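Deoxyhypusine synthase, putative (Entamoeba histolytica, PDB 7L9R) probably acts as a deoxyhypusine synthase, an NAD-dependent transferase that would carry out the first step of hypusine formation on the translation factor eIF5A. Local coordinates at residues F227-C230 with I231-N235. Sequence-based numbering, arbitrary orientation.
Sequences FGTC and ITELN
I231 sets its CD1 methyl against one side of the F227 ring, one turn earlier in helix 226-237. CD1 lies 3.7 Å from CE2 of F227, and CD2 of the same ring is only slightly farther off. The two side chains meet at a slant. With CG of F227 anti to the backbone N and beside the carbonyl carbon (chi1 -172°), the CD2-CE2 side of the ring comes up to CD1 of I231. Both residues are buried. L222 and L242 from loops, and I174 from helix 160-179, also touch F227, while V240 of the same chain and V247 of the second subunit pack on I231.

The backbone follows the i to i+4 pattern of an alpha helix. I231 N bonds to F227 O, E233 N to T229 O, and L234 N to C230 O. G228 O takes two donors, both from T232. The amide N of T232 reaches it at 2.9 Å. The hydroxyl OG1 of T232 adds a longer bond of 3.2 Å to G228 O, coming from above the carbonyl plane. OG1 can fold back over this turn because it sits beside its own backbone N (chi1 -65°). Helical threonines often bond back to the preceding turn in this way.

T229 and E233 run side by side in the same direction. CG2 of T229 lies 3.6 Å from OE2 of E233, a methyl against a carboxylate oxygen. The charge of E233 is met elsewhere: OE1 forms a salt bridge with K171 and OE2 one with K167, both on helix 160-179. L234 leans on K171 and I174 of that same helix.

The chemistry is thus divided around the helix. Apolar contacts and two lysine salt bridges join it to helix 160-179. T232 packs on N254 of the second subunit while its hydroxyl bonds to G228 O, so this polar group also serves the helix's own backbone.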
loop_
_atom_site.group_PDB
_atom_site.type_symbol
_atom_site.label_atom_id
_atom_site.label_comp_id
_atom_site.label_asym_id
_atom_site.label_seq_id
_atom_site.Cartn_x
_atom_site.Cartn_y
_atom_site.Cartn_z
ATOM N N PHE B 227 -16.767 -5.774 -24.146
ATOM C CA PHE B 227 -16.686 -5.879 -25.602
ATOM C C PHE B 227 -16.114 -7.227 -26.033
ATOM O O PHE B 227 -16.632 -7.861 -26.960
ATOM C CB PHE B 227 -15.854 -4.726 -26.176
ATOM C CG PHE B 227 -15.883 -4.637 -27.685
ATOM C CD1 PHE B 227 -16.898 -3.961 -28.336
ATOM C CD2 PHE B 227 -14.883 -5.214 -28.447
ATOM C CE1 PHE B 227 -16.925 -3.877 -29.721
ATOM C CE2 PHE B 227 -14.903 -5.134 -29.824
ATOM C CZ PHE B 227 -15.929 -4.469 -30.465
ATOM N N GLY B 228 -15.058 -7.694 -25.362
ATOM C CA GLY B 228 -14.488 -8.985 -25.718
ATOM C C GLY B 228 -15.395 -10.142 -25.340
ATOM O O GLY B 228 -15.518 -11.113 -26.090
ATOM N N THR B 229 -16.068 -10.039 -24.191
ATOM C CA THR B 229 -17.073 -11.034 -23.824
ATOM C C THR B 229 -18.135 -11.177 -24.909
ATOM O O THR B 229 -18.534 -12.295 -25.255
ATOM C CB THR B 229 -17.732 -10.654 -22.497
ATOM O OG1 THR B 229 -16.727 -10.492 -21.489
ATOM C CG2 THR B 229 -18.731 -11.727 -22.061
ATOM N N CYS B 230 -18.594 -10.052 -25.468
ATOM C CA CYS B 230 -19.596 -10.107 -26.528
ATOM C C CYS B 230 -19.048 -10.765 -27.784
ATOM O O CYS B 230 -19.783 -11.458 -28.496
ATOM C CB CYS B 230 -20.105 -8.702 -26.844
ATOM S SG CYS B 230 -21.013 -7.962 -25.488
ATOM N N ILE B 231 -17.764 -10.552 -28.084
ATOM C CA ILE B 231 -17.147 -11.262 -29.198
ATOM C C ILE B 231 -17.174 -12.761 -28.942
ATOM O O ILE B 231 -17.519 -13.551 -29.828
ATOM C CB ILE B 231 -15.711 -10.756 -29.427
ATOM C CG1 ILE B 231 -15.723 -9.352 -30.023
ATOM C CG2 ILE B 231 -14.928 -11.735 -30.308
ATOM C CD1 ILE B 231 -14.352 -8.734 -30.119
ATOM N N THR B 232 -16.835 -13.169 -27.716
ATOM C CA THR B 232 -16.775 -14.588 -27.377
ATOM C C THR B 232 -18.147 -15.239 -27.499
ATOM O O THR B 232 -18.284 -16.322 -28.080
ATOM C CB THR B 232 -16.234 -14.752 -25.956
ATOM O OG1 THR B 232 -14.878 -14.291 -25.896
ATOM C CG2 THR B 232 -16.296 -16.209 -25.526
ATOM N N GLU B 233 -19.181 -14.577 -26.971
ATOM C CA GLU B 233 -20.528 -15.136 -27.027
ATOM C C GLU B 233 -21.058 -15.177 -28.454
ATOM O O GLU B 233 -21.663 -16.174 -28.867
ATOM C CB GLU B 233 -21.457 -14.335 -26.118
ATOM C CG GLU B 233 -21.081 -14.439 -24.652
ATOM C CD GLU B 233 -21.924 -13.555 -23.761
ATOM O OE1 GLU B 233 -22.761 -12.789 -24.288
ATOM O OE2 GLU B 233 -21.753 -13.635 -22.527
ATOM N N LEU B 234 -20.822 -14.113 -29.229
ATOM C CA LEU B 234 -21.250 -14.115 -30.625
ATOM C C LEU B 234 -20.586 -15.232 -31.409
ATOM O O LEU B 234 -21.210 -15.841 -32.286
ATOM C CB LEU B 234 -20.943 -12.773 -31.280
ATOM C CG LEU B 234 -22.017 -11.706 -31.185
ATOM C CD1 LEU B 234 -21.496 -10.412 -31.773
ATOM C CD2 LEU B 234 -23.234 -12.193 -31.948
ATOM N N ASN B 235 -19.317 -15.508 -31.116
ATOM C CA ASN B 235 -18.612 -16.535 -31.865
ATOM C C ASN B 235 -19.183 -17.916 -31.580
ATOM O O ASN B 235 -19.221 -18.765 -32.479
ATOM C CB ASN B 235 -17.118 -16.483 -31.558
ATOM C CG ASN B 235 -16.298 -17.201 -32.601
ATOM O OD1 ASN B 235 -16.168 -16.725 -33.732
ATOM N ND2 ASN B 235 -15.751 -18.357 -32.242
#